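Local coordinates for protein fiber (Murine adenovirus 2, PDB 5NBH) that is a viral fibre protein that binds N-acetylglucosamine through its distal domain and probably attaches the virus to its host cell, at residues 85-90 with 149-154; 106-111 with 119-124. All blocks are in the same frame, centred on the assembly; numbering follows the deposited sequence. Where two conformers were deposited one is given.

Overall arrangement
Both contacts lie in the head of the trimeric fibre, on one antiparallel sheet whose strand order is 152-153, 83-96, 103-113, 116-125 and 223-231. Contact 1 joins the first two of these strands at the sheet margin, and contact 2 lies within the hairpin of strands 103-113 and 116-125. Along the chain, contact 2 is nested inside the loop that contact 1 closes. Their centres are 10 Å apart, and strands 83-96 and 103-113 tie them together: Y85 O lies 2.7 Å from M110 N, a probable hydrogen bond. The edge strand is thus joined through one shared neighbour to the hairpin, and both contacts also touch a second subunit of the trimer.

Contact 1 (85-90 with 149-154); sequences YQTPFN and GRMQVM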
loop_
_atom_site.group_PDB
_atom_site.type_symbol
_atom_site.label_atom_id
_atom_site.label_comp_id
_atom_site.label_asym_id
_atom_site.label_seq_id
_atom_site.Cartn_x
_atom_site.Cartn_y
_atom_site.Cartn_z
ATOM N N TYR A 85 5.687 -1.891 -10.811
ATOM C CA TYR A 85 6.132 -2.801 -11.834
ATOM C C TYR A 85 5.171 -3.987 -11.807
ATOM O O TYR A 85 4.971 -4.609 -10.766
ATOM C CB TYR A 85 7.561 -3.229 -11.549
ATOM C CG TYR A 85 8.293 -3.921 -12.686
ATOM C CD1 TYR A 85 8.280 -3.402 -13.993
ATOM C CD2 TYR A 85 9.036 -5.104 -12.462
ATOM C CE1 TYR A 85 8.944 -4.021 -15.031
ATOM C CE2 TYR A 85 9.743 -5.692 -13.489
ATOM C CZ TYR A 85 9.684 -5.169 -14.776
ATOM O OH TYR A 85 10.347 -5.737 -15.832
ATOM N N GLN A 86 4.542 -4.279 -12.935
ATOM C CA GLN A 86 3.459 -5.247 -12.939
ATOM C C GLN A 86 3.345 -5.972 -14.247
ATOM O O GLN A 86 3.760 -5.460 -15.277
ATOM C CB GLN A 86 2.139 -4.539 -12.668
ATOM C CG GLN A 86 1.794 -3.496 -13.717
ATOM C CD GLN A 86 0.435 -2.892 -13.507
ATOM O OE1 GLN A 86 0.285 -1.958 -12.733
ATOM N NE2 GLN A 86 -0.547 -3.390 -14.242
ATOM N N THR A 87 2.688 -7.115 -14.211
ATOM C CA THR A 87 2.235 -7.789 -15.426
ATOM C C THR A 87 1.180 -6.905 -16.123
ATOM O O THR A 87 0.358 -6.252 -15.452
ATOM C CB THR A 87 1.644 -9.180 -15.111
ATOM O OG1 THR A 87 0.691 -9.071 -14.045
ATOM C CG2 THR A 87 2.755 -10.144 -14.729
ATOM N N PRO A 88 1.197 -6.877 -17.470
ATOM C CA PRO A 88 0.214 -6.057 -18.167
ATOM C C PRO A 88 -1.193 -6.485 -17.927
ATOM O O PRO A 88 -1.472 -7.659 -17.637
ATOM C CB PRO A 88 0.589 -6.231 -19.666
ATOM C CG PRO A 88 1.967 -6.786 -19.681
ATOM C CD PRO A 88 2.076 -7.591 -18.418
ATOM N N PHE A 89 -2.085 -5.510 -18.026
ATOM C CA PHE A 89 -3.522 -5.716 -17.997
ATOM C C PHE A 89 -3.874 -6.944 -18.845
ATOM O O PHE A 89 -3.508 -7.007 -20.033
ATOM C CB PHE A 89 -4.220 -4.470 -18.595
ATOM C CG PHE A 89 -4.049 -3.163 -17.800
ATOM C CD1 PHE A 89 -3.781 -3.150 -16.437
ATOM C CD2 PHE A 89 -4.198 -1.923 -18.444
ATOM C CE1 PHE A 89 -3.654 -1.949 -15.725
ATOM C CE2 PHE A 89 -4.073 -0.721 -17.743
ATOM C CZ PHE A 89 -3.802 -0.734 -16.380
ATOM N N ASN A 90 -4.515 -7.937 -18.234
ATOM C CA ASN A 90 -4.975 -9.116 -18.975
ATOM C C ASN A 90 -3.828 -9.943 -19.621
ATOM O O ASN A 90 -4.052 -10.704 -20.571
ATOM C CB ASN A 90 -5.981 -8.639 -20.057
ATOM C CG ASN A 90 -7.160 -9.564 -20.224
ATOM O OD1 ASN A 90 -7.039 -10.796 -20.161
ATOM N ND2 ASN A 90 -8.325 -8.968 -20.455
ATOM N N GLY A 149 9.012 -13.311 -17.612
ATOM C CA GLY A 149 7.874 -12.962 -18.425
ATOM C C GLY A 149 7.796 -11.452 -18.545
ATOM O O GLY A 149 8.642 -10.747 -18.004
ATOM N N ARG A 150 6.749 -10.975 -19.184
ATOM C CA ARG A 150 6.636 -9.548 -19.460
ATOM C C ARG A 150 6.036 -8.792 -18.258
ATOM O O ARG A 150 4.966 -9.139 -17.769
ATOM C CB ARG A 150 5.814 -9.300 -20.729
ATOM C CG ARG A 150 5.708 -7.824 -21.133
ATOM C CD ARG A 150 5.132 -7.643 -22.543
ATOM N NE ARG A 150 4.382 -6.387 -22.675
ATOM C CZ ARG A 150 3.106 -6.314 -23.062
ATOM N NH1 ARG A 150 2.439 -7.407 -23.383
ATOM N NH2 ARG A 150 2.500 -5.145 -23.137
ATOM N N MET A 151 6.757 -7.762 -17.823
ATOM C CA MET A 151 6.271 -6.804 -16.824
ATOM C C MET A 151 6.583 -5.406 -17.359
ATOM O O MET A 151 7.438 -5.257 -18.224
ATOM C CB MET A 151 6.877 -7.058 -15.459
ATOM C CG MET A 151 6.476 -8.431 -14.886
ATOM S SD MET A 151 7.106 -8.728 -13.214
ATOM C CE MET A 151 6.140 -7.546 -12.258
ATOM N N GLN A 152 5.854 -4.419 -16.833
ATOM C CA GLN A 152 5.861 -3.035 -17.304
ATOM C C GLN A 152 5.799 -2.112 -16.106
ATOM O O GLN A 152 5.137 -2.437 -15.139
ATOM C CB GLN A 152 4.588 -2.784 -18.116
ATOM C CG GLN A 152 4.629 -3.457 -19.454
ATOM C CD GLN A 152 3.410 -3.229 -20.325
ATOM O OE1 GLN A 152 3.455 -3.530 -21.518
ATOM N NE2 GLN A 152 2.338 -2.694 -19.760
ATOM N N VAL A 153 6.470 -0.964 -16.187
ATOM C CA VAL A 153 6.262 0.082 -15.200
ATOM C C VAL A 153 5.016 0.863 -15.682
ATOM O O VAL A 153 4.984 1.338 -16.820
ATOM C CB VAL A 153 7.487 1.018 -15.051
ATOM C CG1 VAL A 153 7.221 2.059 -13.966
ATOM C CG2 VAL A 153 8.764 0.248 -14.732
ATOM N N MET A 154 3.992 0.921 -14.841
ATOM C CA MET A 154 2.677 1.462 -15.195
ATOM C C MET A 154 2.307 2.668 -14.324
ATOM O O MET A 154 2.345 2.615 -13.081
ATOM C CB MET A 154 1.661 0.335 -15.046
ATOM C CG MET A 154 0.188 0.688 -15.157
ATOM S SD MET A 154 -0.277 1.343 -16.762
ATOM C CE MET A 154 -0.196 -0.104 -17.808
HETATM O O HOH W 1 10.571 -4.490 -17.988
HETATM O O HOH W 2 0.091 0.811 -11.903
#
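Y85 packs its ring against M151 where strand 83-96 meets the short edge strand 152-153, an antiparallel pairing at the margin of the head sheet. The flat ring suits a methionine neighbour: M151 CB sits 3.5 Å above its plane, offset toward the rim, and the sulfur approaches obliquely in a Met-aromatic contact. With CG anti to the backbone nitrogen (chi1 -166°), the tyrosine points its ring back over the M151-Q152 backbone, with V153 N at the ring edge; its hydroxyl bonds to C146 N. Q86 makes the two-way backbone pair with Q152, N to O 2.9 Å and O to N 2.8 Å. A glutamine can sit buried here because both ends of its amide have partners: NE2 donates to T87 O, and OE1 accepts from a water that also donates to M154 O. T87 turns its hydroxyl to I108 N, while its methyl CG2 lies near M151 CG. P88 offers a rigid apolar ring to R150, placing CG 3.6 Å above the centre of the flat guanidinium in one of two arginine conformers. Farther on, M154 CE rests over one face of the F89 ring, again in one of two conformers, and F89 O accepts a hydrogen bond from T91 OG1.

Contact 2 (106-111 with 119-124); sequences AHIQMV and FNIDVT
The ring of F119 has the methyl M110 CE at its edge, in the ring plane and 4.0 Å from CD2, with the methionine sulfur also on the edge side in a Met-aromatic contact. I108 CG2 comes in obliquely, 3.8 Å from F119 CE2, and the ring also meets that of F228 on the adjoining strand, their planes at about 30°. The flexible methionine suits this place because its chain, bent at chi3, brings the methyl to the ring. Two further flat groups, the amides of Q109 and N120, lie side by side with planes 34° apart. N120 ND2 donates to Q109 OE1 over 2.8 Å, lying in the carbonyl plane of its acceptor; a bend at chi2 (86°) swings the longer glutamine across to the shorter asparagine. These pairs belong to the antiparallel beta hairpin of strands 103-113 and 116-125. Between 106-111 and 119-124 the hydrogen-bonded pairs are H107 with D122 and Q109 with N120. Their side chains share one face, where N120 and D122 pack on M229 and K178, respectively, both of a second subunit. A106, I108 and M110 lie with I121 and F119 on the other face, whose apolar side chains suit the buried interior: F119 and I121 meet I211 and L213 of strand 208-217, respectively. Here the branched I108 and I121 run alongside each other, CG1 to CG1 3.8 Å, and I121 CD1 reaches the small A106 CB at 3.9 Å.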
loop_
_atom_site.group_PDB
_atom_site.type_symbol
_atom_site.label_atom_id
_atom_site.label_comp_id
_atom_site.label_asym_id
_atom_site.label_seq_id
_atom_site.Cartn_x
_atom_site.Cartn_y
_atom_site.Cartn_z
ATOM N N ALA A 106 0.116 -16.053 -13.566
ATOM C CA ALA A 106 0.228 -15.176 -12.426
ATOM C C ALA A 106 0.095 -13.704 -12.845
ATOM O O ALA A 106 0.699 -13.283 -13.819
ATOM C CB ALA A 106 1.548 -15.431 -11.716
ATOM N N HIS A 107 -0.722 -12.967 -12.103
ATOM C CA HIS A 107 -0.754 -11.501 -12.176
ATOM C C HIS A 107 0.087 -11.007 -11.025
ATOM O O HIS A 107 -0.075 -11.471 -9.902
ATOM C CB HIS A 107 -2.164 -10.965 -12.044
ATOM C CG HIS A 107 -3.099 -11.403 -13.138
ATOM N ND1 HIS A 107 -3.241 -10.717 -14.322
ATOM C CD2 HIS A 107 -3.979 -12.430 -13.191
ATOM C CE1 HIS A 107 -4.140 -11.320 -15.074
ATOM N NE2 HIS A 107 -4.597 -12.370 -14.417
ATOM N N ILE A 108 1.009 -10.103 -11.304
ATOM C CA ILE A 108 1.964 -9.629 -10.309
ATOM C C ILE A 108 2.014 -8.112 -10.274
ATOM O O ILE A 108 2.109 -7.476 -11.345
ATOM C CB ILE A 108 3.373 -10.127 -10.654
ATOM C CG1 ILE A 108 3.397 -11.665 -10.693
ATOM C CG2 ILE A 108 4.384 -9.684 -9.626
ATOM C CD1 ILE A 108 4.563 -12.200 -11.482
ATOM N N GLN A 109 1.975 -7.537 -9.071
ATOM C CA GLN A 109 2.244 -6.103 -8.898
ATOM C C GLN A 109 3.328 -5.878 -7.851
ATOM O O GLN A 109 3.329 -6.506 -6.784
ATOM C CB GLN A 109 0.997 -5.349 -8.502
ATOM C CG GLN A 109 -0.168 -5.531 -9.440
ATOM C CD GLN A 109 -0.986 -6.742 -9.116
ATOM O OE1 GLN A 109 -1.261 -7.028 -7.947
ATOM N NE2 GLN A 109 -1.385 -7.458 -10.140
ATOM N N MET A 110 4.268 -4.990 -8.144
ATOM C CA MET A 110 5.322 -4.650 -7.234
ATOM C C MET A 110 5.245 -3.136 -7.044
ATOM O O MET A 110 5.580 -2.410 -7.950
ATOM C CB MET A 110 6.647 -5.097 -7.809
ATOM C CG MET A 110 6.591 -6.551 -8.242
ATOM S SD MET A 110 8.128 -7.177 -8.904
ATOM C CE MET A 110 9.141 -7.169 -7.469
ATOM N N VAL A 111 4.770 -2.722 -5.883
ATOM C CA VAL A 111 4.451 -1.308 -5.590
ATOM C C VAL A 111 5.489 -0.693 -4.703
ATOM O O VAL A 111 5.670 -1.107 -3.546
ATOM C CB VAL A 111 3.043 -1.134 -4.961
ATOM C CG1 VAL A 111 2.704 0.358 -4.838
ATOM C CG2 VAL A 111 1.979 -1.846 -5.779
ATOM N N PHE A 119 4.764 -6.448 -2.568
ATOM C CA PHE A 119 4.685 -7.449 -3.621
ATOM C C PHE A 119 3.348 -8.160 -3.504
ATOM O O PHE A 119 2.996 -8.580 -2.417
ATOM C CB PHE A 119 5.847 -8.451 -3.447
ATOM C CG PHE A 119 5.836 -9.592 -4.421
ATOM C CD1 PHE A 119 5.081 -10.745 -4.176
ATOM C CD2 PHE A 119 6.517 -9.491 -5.615
ATOM C CE1 PHE A 119 5.029 -11.780 -5.094
ATOM C CE2 PHE A 119 6.483 -10.533 -6.524
ATOM C CZ PHE A 119 5.742 -11.669 -6.263
ATOM N N ASN A 120 2.606 -8.237 -4.595
ATOM C CA ASN A 120 1.340 -8.944 -4.647
ATOM C C ASN A 120 1.338 -9.867 -5.826
ATOM O O ASN A 120 1.725 -9.480 -6.909
ATOM C CB ASN A 120 0.174 -7.978 -4.817
ATOM C CG ASN A 120 -1.162 -8.676 -4.719
ATOM O OD1 ASN A 120 -1.549 -9.141 -3.642
ATOM N ND2 ASN A 120 -1.894 -8.732 -5.845
ATOM N N ILE A 121 0.884 -11.093 -5.619
ATOM C CA ILE A 121 0.751 -12.054 -6.689
ATOM C C ILE A 121 -0.582 -12.789 -6.582
ATOM O O ILE A 121 -1.050 -13.100 -5.498
ATOM C CB ILE A 121 1.942 -13.055 -6.724
ATOM C CG1 ILE A 121 1.916 -13.875 -8.008
ATOM C CG2 ILE A 121 1.982 -13.923 -5.474
ATOM C CD1 ILE A 121 3.234 -14.617 -8.253
ATOM N N ASP A 122 -1.164 -13.051 -7.735
ATOM C CA ASP A 122 -2.403 -13.814 -7.851
ATOM C C ASP A 122 -2.066 -14.990 -8.735
ATOM O O ASP A 122 -1.789 -14.792 -9.905
ATOM C CB ASP A 122 -3.437 -12.928 -8.516
ATOM C CG ASP A 122 -4.811 -13.409 -8.282
ATOM O OD1 ASP A 122 -5.485 -12.823 -7.424
ATOM O OD2 ASP A 122 -5.185 -14.411 -8.899
ATOM N N VAL A 123 -2.026 -16.200 -8.181
ATOM C CA VAL A 123 -1.517 -17.375 -8.898
ATOM C C VAL A 123 -2.706 -18.248 -9.207
ATOM O O VAL A 123 -3.490 -18.544 -8.326
ATOM C CB VAL A 123 -0.521 -18.191 -8.035
ATOM C CG1 VAL A 123 -0.063 -19.476 -8.742
ATOM C CG2 VAL A 123 0.689 -17.361 -7.659
ATOM N N THR A 124 -2.868 -18.643 -10.455
ATOM C CA THR A 124 -3.920 -19.590 -10.816
ATOM C C THR A 124 -3.250 -20.806 -11.459
ATOM O O THR A 124 -2.910 -20.811 -12.648
ATOM C CB THR A 124 -4.956 -18.985 -11.766
ATOM O OG1 THR A 124 -5.527 -17.815 -11.169
ATOM C CG2 THR A 124 -6.074 -19.967 -12.049
#